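Local coordinates for glutathione S-transferase (Agrobacterium tumefaciens, PDB 2YCD), which probably conjugates glutathione to electrophilic compounds, perhaps including herbicides, as glutathione transferases do, at residues T20-P26 with R53-M59; M36-A41 with D178-C183; P74-Q78 with I89-I93. All blocks are in the same frame, centred on the assembly; numbering follows the deposited sequence. Where two conformers were deposited one is given.

Contact 1 (T20-P26 with R53-M59); sequences TVFERSP and RLSFEAM. With GTB (S-(p-nitrobenzyl)glutathione), chain B.
Leu54 meets the 20-26 segment with both of its backbone polar atoms, fixing the parallel strand pairing. Leu54 N donates to Val21 O over 2.9 Å, nearly in line with the carbonyl (C=O...N 167°). Leu54 O accepts from Glu23 N, also at 2.9 Å, but from well above the carbonyl plane, and water 3 gives the same oxygen a second bond while accepting from Arg24 N. Water 1 joins Glu23 O to Arg53 NH1. The Glu23 carboxylate lies over one face of the Arg53 guanidinium with OE2 4.5 Å from NH1; no N-H points at it, so any attraction would be purely electrostatic. Ser55 OG, turned between its backbone N and carbonyl carbon (chi1 69°), caps the short helix by accepting from Ala58 N. The apolar half centres on Phe22: CE1 touches Phe56 CE1 at 3.5 Å, ring planes 56° apart, while Met59 SD makes an oblique Met-aromatic contact, 3.7 Å from Phe22 CE1. On the ring's other side, CE2 approaches CB2 of the glutathione conjugate. Strands 18-22 and 50-54 are sheet neighbours joined through helix 35-45 in a beta-alpha-beta unit; Val21 packs on Asp35 and Arg39 of that helix, while Thr20 bonds to Ser75 of the next strand.

Contact 2 (M36-A41 with D178-C183); sequences MPVRWA and DILMIC
Met36 opens the contact lightly, its CG 4.1 Å from Cys183 SG. Pro37 comes closer: its ring carbon CD lies 3.8 Å from Cys183 SG, and CB faces both Ile179 CG2, at 3.7 Å, and Leu180 CD2. Pro37 and Ile179 are the nearest CA pair, 5.9 Å apart. One turn on, Trp40 carries the largest side chain of the contact. With CG anti to the backbone N (chi1 -174°), its indole extends alongside helix 176-185. Ile179 CG1 sits over one face of the six-membered ring, 4.1 Å from the centroid and 16° off the normal, a CH-pi contact. Cys183 SG instead lies in the ring plane, meeting the edge at CE3 over 3.6 Å, and Ile182 CG2 meets the same ring near CZ3. The polar NE1 is satisfied by Glu44, and Phe213 meets the indole edge-to-face. Ala41 ends the series, its CA 3.6 Å from Ile179 CD1. The helix segments run roughly antiparallel, at 144° with axes 9.5 Å apart, and their interface is apolar. Such packing of the first helix of the thioredoxin-like domain on the all-helical C-terminal domain is part of the interdomain interface characteristic of the glutathione transferase fold.

Contact 3 (P74-Q78 with I89-I93); sequences PSYEQ and IVMHI
Strand 75-78 and helix 89-93 run roughly in the same direction, 35° apart with axes 10.3 Å from each other, and the nearest CA atoms are those of Tyr76 and Ile89 at 7.0 Å. This is helix-on-sheet packing in the thioredoxin-like domain, where the chain turns from the beta hairpin 75-84 into helix 86-96. The peptide bond before Pro74 is cis, as in the cis-proline of the thioredoxin fold, and Pro74 also touches the bound glutathione conjugate. Ile89 packs against the strand with two branches: CD1 reaches Pro74 O and Tyr76 CB, and CG2 touches Tyr76 CD2 at 3.6 Å. The Tyr76 ring swings away from its own backbone N (chi1 172°) and extends toward the helix, where Ile93 CG1 meets CE2 more loosely at 4.3 Å. Leu83 of strand 81-84 touches Tyr76, Ile89 and His92. The His92 ring stands at 75° to that of Tyr76, with Tyr76 OH near the imidazole plane, 3.8 Å from CD2. Two donors reach Gln78 OE1: Tyr76 OH at 2.6 Å, from above the carbonyl plane, and water 4. This water, also in the imidazole plane, bridges to the helix by its 2.8 Å hydrogen bond to His92 NE2.

Contacts 1 and 3 share the four-stranded mixed sheet of the N-terminal domain, where strands 18-22 and 75-78 are neighbours; their centres lie 17 Å apart, and Thr20 O packs on Pro74 CB at 3.5 Å. Contact 2 joins helix 35-45 of the same domain to helix 176-185 of the C-terminal domain, 12 Å from contact 3 and 20 Å from contact 1. Along the chain contact 1 closes before contact 3 opens, contact 2 alternates with contact 1, and contact 3 falls wholly between the segments of contact 2. Helix 35-45 touches both others, through Arg39 and Val38, so the domain that holds much of the glutathione site is joined to the helical domain.

Contact 1 (T20-P26 with R53-M59)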
loop_
_atom_site.group_PDB
_atom_site.type_symbol
_atom_site.label_atom_id
_atom_site.label_comp_id
_atom_site.label_asym_id
_atom_site.label_seq_id
_atom_site.Cartn_x
_atom_site.Cartn_y
_atom_site.Cartn_z
ATOM N N THR A 20 5.490 3.801 -18.441
ATOM C CA THR A 20 5.013 2.659 -19.218
ATOM C C THR A 20 3.528 2.434 -18.988
ATOM O O THR A 20 3.008 2.638 -17.876
ATOM C CB THR A 20 5.775 1.375 -18.885
ATOM O OG1 THR A 20 5.746 1.182 -17.461
ATOM C CG2 THR A 20 7.234 1.439 -19.384
ATOM N N VAL A 21 2.844 2.023 -20.054
ATOM C CA VAL A 21 1.388 1.848 -20.060
ATOM C C VAL A 21 1.060 0.660 -20.960
ATOM O O VAL A 21 1.911 0.231 -21.738
ATOM C CB VAL A 21 0.650 3.102 -20.600
ATOM C CG1 VAL A 21 1.084 4.356 -19.833
ATOM C CG2 VAL A 21 0.880 3.280 -22.112
ATOM N N PHE A 22 -0.144 0.106 -20.835
ATOM C CA PHE A 22 -0.577 -0.959 -21.746
ATOM C C PHE A 22 -0.722 -0.402 -23.164
ATOM O O PHE A 22 -1.301 0.667 -23.365
ATOM C CB PHE A 22 -1.959 -1.511 -21.358
ATOM C CG PHE A 22 -1.992 -2.360 -20.113
ATOM C CD1 PHE A 22 -1.468 -3.645 -20.108
ATOM C CD2 PHE A 22 -2.645 -1.900 -18.981
ATOM C CE1 PHE A 22 -1.547 -4.442 -18.972
ATOM C CE2 PHE A 22 -2.724 -2.682 -17.834
ATOM C CZ PHE A 22 -2.178 -3.955 -17.827
ATOM N N GLU A 23 -0.231 -1.142 -24.151
ATOM C CA GLU A 23 -0.587 -0.856 -25.538
ATOM C C GLU A 23 -2.084 -1.075 -25.771
ATOM O O GLU A 23 -2.736 -0.257 -26.413
ATOM C CB GLU A 23 0.249 -1.709 -26.490
ATOM C CG GLU A 23 0.061 -1.357 -27.956
ATOM C CD GLU A 23 1.003 -2.138 -28.843
ATOM O OE1 GLU A 23 1.049 -3.376 -28.701
ATOM O OE2 GLU A 23 1.709 -1.513 -29.666
ATOM N N ARG A 24 -2.609 -2.182 -25.257
ATOM C CA ARG A 24 -4.043 -2.484 -25.362
ATOM C C ARG A 24 -4.615 -2.750 -23.980
ATOM O O ARG A 24 -4.690 -3.896 -23.545
ATOM C CB ARG A 24 -4.274 -3.695 -26.284
ATOM C CG ARG A 24 -3.887 -3.436 -27.734
ATOM C CD ARG A 24 -3.779 -4.738 -28.513
ATOM N NE ARG A 24 -3.063 -4.581 -29.778
ATOM C CZ ARG A 24 -3.632 -4.301 -30.947
ATOM N NH1 ARG A 24 -4.946 -4.138 -31.045
ATOM N NH2 ARG A 24 -2.876 -4.187 -32.029
ATOM N N SER A 25 -5.021 -1.685 -23.289
ATOM C CA SER A 25 -5.457 -1.819 -21.902
ATOM C C SER A 25 -6.718 -2.660 -21.760
ATOM O O SER A 25 -7.649 -2.526 -22.550
ATOM C CB SER A 25 -5.703 -0.458 -21.276
ATOM O OG SER A 25 -6.022 -0.619 -19.911
ATOM N N PRO A 26 -6.748 -3.522 -20.735
ATOM C CA PRO A 26 -7.925 -4.367 -20.502
ATOM C C PRO A 26 -9.085 -3.597 -19.868
ATOM O O PRO A 26 -10.109 -4.196 -19.553
ATOM C CB PRO A 26 -7.397 -5.446 -19.549
ATOM C CG PRO A 26 -6.240 -4.799 -18.837
ATOM C CD PRO A 26 -5.619 -3.864 -19.853
ATOM N N ARG A 53 4.348 2.392 -24.743
ATOM C CA ARG A 53 3.284 1.393 -24.754
ATOM C C ARG A 53 3.852 -0.017 -24.830
ATOM O O ARG A 53 4.702 -0.309 -25.676
ATOM C CB ARG A 53 2.370 1.631 -25.958
ATOM C CG ARG A 53 1.625 2.960 -25.947
ATOM C CD ARG A 53 0.886 3.182 -27.275
ATOM N NE ARG A 53 1.809 3.170 -28.406
ATOM C CZ ARG A 53 1.446 2.965 -29.670
ATOM N NH1 ARG A 53 0.170 2.753 -29.980
ATOM N NH2 ARG A 53 2.364 2.970 -30.627
ATOM N N LEU A 54 3.388 -0.895 -23.951
ATOM C CA LEU A 54 3.890 -2.259 -23.897
ATOM C C LEU A 54 2.798 -3.251 -24.236
ATOM O O LEU A 54 1.703 -3.199 -23.678
ATOM C CB LEU A 54 4.421 -2.587 -22.500
ATOM C CG LEU A 54 5.591 -1.720 -22.024
ATOM C CD1 LEU A 54 6.043 -2.190 -20.652
ATOM C CD2 LEU A 54 6.730 -1.798 -23.031
ATOM N N SER A 55 3.108 -4.167 -25.147
ATOM C CA SER A 55 2.228 -5.295 -25.399
ATOM C C SER A 55 2.300 -6.243 -24.211
ATOM O O SER A 55 3.244 -6.196 -23.421
ATOM C CB SER A 55 2.649 -6.022 -26.685
ATOM O OG SER A 55 3.899 -6.678 -26.518
ATOM N N PHE A 56 1.302 -7.105 -24.072
ATOM C CA PHE A 56 1.300 -8.066 -22.973
ATOM C C PHE A 56 2.540 -8.948 -23.017
ATOM O O PHE A 56 3.100 -9.300 -21.983
ATOM C CB PHE A 56 0.029 -8.922 -23.003
ATOM C CG PHE A 56 -1.234 -8.129 -22.815
ATOM C CD1 PHE A 56 -1.461 -7.434 -21.639
ATOM C CD2 PHE A 56 -2.192 -8.074 -23.810
ATOM C CE1 PHE A 56 -2.618 -6.704 -21.461
ATOM C CE2 PHE A 56 -3.353 -7.344 -23.636
ATOM C CZ PHE A 56 -3.565 -6.659 -22.457
ATOM N N GLU A 57 2.978 -9.278 -24.226
ATOM C CA GLU A 57 4.183 -10.079 -24.411
ATOM C C GLU A 57 5.442 -9.308 -24.007
ATOM O O GLU A 57 6.336 -9.855 -23.379
ATOM C CB GLU A 57 4.297 -10.535 -25.866
ATOM C CG GLU A 57 3.215 -11.514 -26.308
ATOM C CD GLU A 57 1.837 -10.876 -26.468
ATOM O OE1 GLU A 57 1.743 -9.665 -26.783
ATOM O OE2 GLU A 57 0.838 -11.604 -26.282
ATOM N N ALA A 58 5.505 -8.032 -24.378
ATOM C CA ALA A 58 6.649 -7.195 -24.022
ATOM C C ALA A 58 6.801 -7.027 -22.510
ATOM O O ALA A 58 7.909 -6.956 -21.995
ATOM C CB ALA A 58 6.536 -5.832 -24.691
ATOM N N MET A 59 5.679 -6.975 -21.797
ATOM C CA MET A 59 5.707 -6.772 -20.353
ATOM C C MET A 59 6.325 -7.947 -19.613
ATOM O O MET A 59 6.782 -7.803 -18.475
ATOM C CB MET A 59 4.294 -6.519 -19.834
ATOM C CG MET A 59 3.726 -5.211 -20.303
ATOM S SD MET A 59 2.045 -4.967 -19.729
ATOM C CE MET A 59 2.250 -5.281 -18.008
HETATM N N1 GTB B . 1.547 -2.110 -6.758
HETATM C CA1 GTB B . 1.665 -1.835 -8.198
HETATM C C1 GTB B . 1.432 -0.371 -8.467
HETATM O O11 GTB B . 0.556 0.204 -7.787
HETATM O O12 GTB B . 2.100 0.204 -9.359
HETATM C CB1 GTB B . 0.667 -2.733 -8.946
HETATM C CG1 GTB B . 0.837 -2.602 -10.458
HETATM C CD1 GTB B . -0.213 -3.391 -11.216
HETATM O OE1 GTB B . -1.043 -4.057 -10.596
HETATM N N2 GTB B . -0.176 -3.294 -12.544
HETATM C CA2 GTB B . -1.136 -3.985 -13.406
HETATM C C2 GTB B . -0.451 -4.790 -14.467
HETATM O O2 GTB B . 0.580 -4.401 -15.010
HETATM C CB2 GTB B . -1.957 -2.933 -14.176
HETATM S SG2 GTB B . -3.017 -1.946 -13.174
HETATM N N3 GTB B . -1.045 -5.939 -14.798
HETATM C CA3 GTB B . -0.582 -6.832 -15.847
HETATM C C3 GTB B . -0.004 -8.122 -15.341
HETATM O O31 GTB B . -0.048 -8.379 -14.122
HETATM O O32 GTB B . 0.503 -8.878 -16.201
HETATM C "C'" GTB B . -4.261 -3.038 -12.553
HETATM C "C1'" GTB B . -5.514 -3.023 -13.389
HETATM C "C2'" GTB B . -5.690 -3.960 -14.394
HETATM C "C3'" GTB B . -6.856 -3.945 -15.158
HETATM C "C4'" GTB B . -7.842 -2.993 -14.905
HETATM N N41 GTB B . -9.023 -2.984 -15.670
HETATM O O41 GTB B . -9.950 -2.225 -15.396
HETATM O O42 GTB B . -9.121 -3.757 -16.604
HETATM C "C5'" GTB B . -7.661 -2.064 -13.890
HETATM C "C6'" GTB B . -6.499 -2.078 -13.125
HETATM O O HOH W 1 -2.059 1.912 -28.362
HETATM O O HOH W 2 4.943 -1.121 -28.419
HETATM O O HOH W 3 -1.114 -4.206 -23.878
#

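Contact 2 (M36-A41 with D178-C183)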
loop_
_atom_site.group_PDB
_atom_site.type_symbol
_atom_site.label_atom_id
_atom_site.label_comp_id
_atom_site.label_asym_id
_atom_site.label_seq_id
_atom_site.Cartn_x
_atom_site.Cartn_y
_atom_site.Cartn_z
ATOM N N MET A 36 -3.148 5.694 -14.578
ATOM C CA MET A 36 -4.033 6.848 -14.474
ATOM C C MET A 36 -3.677 7.815 -13.323
ATOM O O MET A 36 -3.605 9.030 -13.539
ATOM C CB MET A 36 -5.491 6.403 -14.411
ATOM C CG MET A 36 -6.456 7.562 -14.345
ATOM S SD MET A 36 -6.502 8.570 -15.868
ATOM C CE MET A 36 -7.604 9.829 -15.260
ATOM N N PRO A 37 -3.449 7.298 -12.099
ATOM C CA PRO A 37 -3.094 8.254 -11.032
ATOM C C PRO A 37 -1.782 8.964 -11.313
ATOM O O PRO A 37 -1.631 10.123 -10.937
ATOM C CB PRO A 37 -2.990 7.380 -9.762
ATOM C CG PRO A 37 -2.934 5.934 -10.287
ATOM C CD PRO A 37 -3.753 5.961 -11.559
ATOM N N VAL A 38 -0.837 8.292 -11.974
ATOM C CA VAL A 38 0.423 8.929 -12.343
ATOM C C VAL A 38 0.197 10.056 -13.377
ATOM O O VAL A 38 0.718 11.155 -13.219
ATOM C CB VAL A 38 1.408 7.871 -12.892
ATOM C CG1 VAL A 38 2.675 8.547 -13.419
ATOM C CG2 VAL A 38 1.751 6.844 -11.795
ATOM N N ARG A 39 -0.552 9.769 -14.440
ATOM C CA ARG A 39 -0.898 10.777 -15.443
ATOM C C ARG A 39 -1.593 11.964 -14.786
ATOM O O ARG A 39 -1.302 13.129 -15.111
ATOM C CB ARG A 39 -1.827 10.175 -16.493
ATOM C CG ARG A 39 -1.216 9.096 -17.386
ATOM C CD ARG A 39 -2.325 8.600 -18.311
ATOM N NE ARG A 39 -1.940 7.610 -19.320
ATOM C CZ ARG A 39 -1.488 7.936 -20.531
ATOM N NH1 ARG A 39 -1.231 9.205 -20.849
ATOM N NH2 ARG A 39 -1.235 6.979 -21.410
ATOM N N TRP A 40 -2.545 11.686 -13.905
ATOM C CA TRP A 40 -3.290 12.743 -13.234
ATOM C C TRP A 40 -2.362 13.617 -12.374
ATOM O O TRP A 40 -2.420 14.863 -12.430
ATOM C CB TRP A 40 -4.422 12.088 -12.427
ATOM C CG TRP A 40 -5.404 13.039 -11.751
ATOM C CD1 TRP A 40 -5.438 14.416 -11.843
ATOM C CD2 TRP A 40 -6.490 12.667 -10.896
ATOM N NE1 TRP A 40 -6.483 14.912 -11.080
ATOM C CE2 TRP A 40 -7.133 13.860 -10.482
ATOM C CE3 TRP A 40 -6.961 11.435 -10.410
ATOM C CZ2 TRP A 40 -8.238 13.856 -9.617
ATOM C CZ3 TRP A 40 -8.064 11.428 -9.559
ATOM C CH2 TRP A 40 -8.695 12.634 -9.173
ATOM N N ALA A 41 -1.456 12.998 -11.621
ATOM C CA ALA A 41 -0.494 13.766 -10.839
ATOM C C ALA A 41 0.364 14.673 -11.725
ATOM O O ALA A 41 0.588 15.854 -11.401
ATOM C CB ALA A 41 0.387 12.832 -10.001
ATOM N N ASP A 178 -5.959 12.400 -2.600
ATOM C CA ASP A 178 -7.214 12.343 -3.328
ATOM C C ASP A 178 -7.037 11.678 -4.684
ATOM O O ASP A 178 -7.914 10.938 -5.132
ATOM C CB ASP A 178 -7.847 13.739 -3.462
ATOM C CG ASP A 178 -8.060 14.396 -2.121
ATOM O OD1 ASP A 178 -8.897 13.909 -1.326
ATOM O OD2 ASP A 178 -7.356 15.392 -1.879
ATOM N N ILE A 179 -5.910 11.930 -5.336
ATOM C CA ILE A 179 -5.633 11.246 -6.603
ATOM C C ILE A 179 -5.677 9.729 -6.398
ATOM O O ILE A 179 -6.377 9.004 -7.126
ATOM C CB ILE A 179 -4.281 11.669 -7.187
ATOM C CG1 ILE A 179 -4.318 13.148 -7.621
ATOM C CG2 ILE A 179 -3.871 10.728 -8.338
ATOM C CD1 ILE A 179 -2.987 13.639 -8.228
ATOM N N LEU A 180 -4.938 9.239 -5.407
ATOM C CA LEU A 180 -4.875 7.790 -5.191
ATOM C C LEU A 180 -6.215 7.224 -4.735
ATOM O O LEU A 180 -6.670 6.170 -5.228
ATOM C CB LEU A 180 -3.767 7.439 -4.196
ATOM C CG LEU A 180 -2.344 7.735 -4.691
ATOM C CD1 LEU A 180 -1.352 7.533 -3.550
ATOM C CD2 LEU A 180 -1.968 6.876 -5.917
ATOM N N MET A 181 -6.888 7.936 -3.833
ATOM C CA MET A 181 -8.162 7.443 -3.315
ATOM C C MET A 181 -9.269 7.428 -4.375
ATOM O O MET A 181 -10.025 6.451 -4.471
ATOM C CB MET A 181 -8.613 8.278 -2.112
ATOM C CG MET A 181 -9.876 7.727 -1.414
ATOM S SD MET A 181 -9.576 6.186 -0.505
ATOM C CE MET A 181 -8.727 6.819 0.951
ATOM N N ILE A 182 -9.353 8.484 -5.172
ATOM C CA ILE A 182 -10.371 8.530 -6.210
ATOM C C ILE A 182 -10.122 7.481 -7.290
ATOM O O ILE A 182 -11.051 6.828 -7.756
ATOM C CB ILE A 182 -10.542 9.955 -6.746
ATOM C CG1 ILE A 182 -11.224 10.786 -5.656
ATOM C CG2 ILE A 182 -11.401 9.971 -8.030
ATOM C CD1 ILE A 182 -11.234 12.294 -5.902
ATOM N N CYS A 183 -8.867 7.281 -7.684
ATOM C CA CYS A 183 -8.599 6.255 -8.690
ATOM C C CYS A 183 -8.935 4.852 -8.179
ATOM O O CYS A 183 -9.437 4.026 -8.950
ATOM C CB CYS A 183 -7.159 6.334 -9.202
ATOM S SG CYS A 183 -6.815 7.801 -10.227
#

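Contact 3 (P74-Q78 with I89-I93)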
loop_
_atom_site.group_PDB
_atom_site.type_symbol
_atom_site.label_atom_id
_atom_site.label_comp_id
_atom_site.label_asym_id
_atom_site.label_seq_id
_atom_site.Cartn_x
_atom_site.Cartn_y
_atom_site.Cartn_z
ATOM N N PRO A 74 2.502 0.800 -13.839
ATOM C CA PRO A 74 3.474 1.656 -14.533
ATOM C C PRO A 74 4.867 1.685 -13.914
ATOM O O PRO A 74 5.058 1.429 -12.726
ATOM C CB PRO A 74 2.857 3.049 -14.375
ATOM C CG PRO A 74 2.185 2.993 -13.019
ATOM C CD PRO A 74 1.690 1.567 -12.861
ATOM N N SER A 75 5.854 2.007 -14.736
ATOM C CA SER A 75 7.151 2.453 -14.243
ATOM C C SER A 75 7.345 3.871 -14.750
ATOM O O SER A 75 6.590 4.339 -15.614
ATOM C CB SER A 75 8.279 1.527 -14.738
ATOM O OG SER A 75 8.358 1.501 -16.153
ATOM N N TYR A 76 8.371 4.530 -14.232
ATOM C CA TYR A 76 8.632 5.942 -14.456
ATOM C C TYR A 76 10.135 6.083 -14.659
ATOM O O TYR A 76 10.915 5.613 -13.834
ATOM C CB TYR A 76 8.181 6.703 -13.206
ATOM C CG TYR A 76 8.495 8.179 -13.097
ATOM C CD1 TYR A 76 9.752 8.616 -12.670
ATOM C CD2 TYR A 76 7.519 9.129 -13.317
ATOM C CE1 TYR A 76 10.022 9.970 -12.516
ATOM C CE2 TYR A 76 7.786 10.484 -13.161
ATOM C CZ TYR A 76 9.031 10.891 -12.763
ATOM O OH TYR A 76 9.271 12.245 -12.621
ATOM N N GLU A 77 10.537 6.723 -15.752
ATOM C CA GLU A 77 11.952 6.917 -16.053
ATOM C C GLU A 77 12.208 8.372 -16.328
ATOM O O GLU A 77 11.516 8.989 -17.127
ATOM C CB GLU A 77 12.378 6.056 -17.239
ATOM C CG GLU A 77 13.795 6.327 -17.725
ATOM C CD GLU A 77 14.244 5.365 -18.828
ATOM O OE1 GLU A 77 13.396 4.929 -19.641
ATOM O OE2 GLU A 77 15.457 5.060 -18.889
ATOM N N GLN A 78 13.215 8.923 -15.660
ATOM C CA GLN A 78 13.575 10.323 -15.837
ATOM C C GLN A 78 15.073 10.462 -15.611
ATOM O O GLN A 78 15.562 10.375 -14.481
ATOM C CB GLN A 78 12.788 11.183 -14.864
ATOM C CG GLN A 78 12.935 12.670 -15.097
ATOM C CD GLN A 78 12.054 13.473 -14.174
ATOM O OE1 GLN A 78 11.759 13.048 -13.054
ATOM N NE2 GLN A 78 11.612 14.630 -14.638
ATOM N N ILE A 89 5.431 6.666 -7.248
ATOM C CA ILE A 89 5.613 7.568 -8.383
ATOM C C ILE A 89 4.835 8.862 -8.129
ATOM O O ILE A 89 5.375 9.967 -8.268
ATOM C CB ILE A 89 5.199 6.879 -9.707
ATOM C CG1 ILE A 89 6.142 5.704 -10.024
ATOM C CG2 ILE A 89 5.235 7.903 -10.864
ATOM C CD1 ILE A 89 5.573 4.759 -11.093
ATOM N N VAL A 90 3.579 8.730 -7.717
ATOM C CA VAL A 90 2.802 9.888 -7.288
ATOM C C VAL A 90 3.490 10.631 -6.147
ATOM O O VAL A 90 3.609 11.860 -6.206
ATOM C CB VAL A 90 1.361 9.488 -6.948
ATOM C CG1 VAL A 90 0.617 10.632 -6.274
ATOM C CG2 VAL A 90 0.625 9.032 -8.225
ATOM N N MET A 91 4.034 9.904 -5.168
ATOM C CA MET A 91 4.766 10.548 -4.076
ATOM C C MET A 91 5.925 11.397 -4.593
ATOM O O MET A 91 6.102 12.547 -4.194
ATOM C CB MET A 91 5.291 9.496 -3.093
ATOM C CG MET A 91 5.928 10.103 -1.857
ATOM S SD MET A 91 4.718 10.872 -0.769
ATOM C CE MET A 91 4.169 9.447 0.158
ATOM N N HIS A 92 6.727 10.821 -5.481
ATOM C CA HIS A 92 7.881 11.523 -6.042
ATOM C C HIS A 92 7.496 12.793 -6.784
ATOM O O HIS A 92 8.127 13.851 -6.598
ATOM C CB HIS A 92 8.682 10.584 -6.955
ATOM C CG HIS A 92 9.853 11.236 -7.627
ATOM N ND1 HIS A 92 11.004 11.573 -6.949
ATOM C CD2 HIS A 92 10.042 11.618 -8.912
ATOM C CE1 HIS A 92 11.864 12.116 -7.795
ATOM N NE2 HIS A 92 11.302 12.167 -8.987
ATOM N N ILE A 93 6.472 12.698 -7.617
ATOM C CA ILE A 93 5.952 13.862 -8.330
ATOM C C ILE A 93 5.504 14.932 -7.326
ATOM O O ILE A 93 5.836 16.119 -7.477
ATOM C CB ILE A 93 4.788 13.444 -9.255
ATOM C CG1 ILE A 93 5.311 12.514 -10.357
ATOM C CG2 ILE A 93 4.111 14.685 -9.896
ATOM C CD1 ILE A 93 4.228 11.683 -11.079
HETATM O O HOH W 4 13.109 13.179 -10.845
#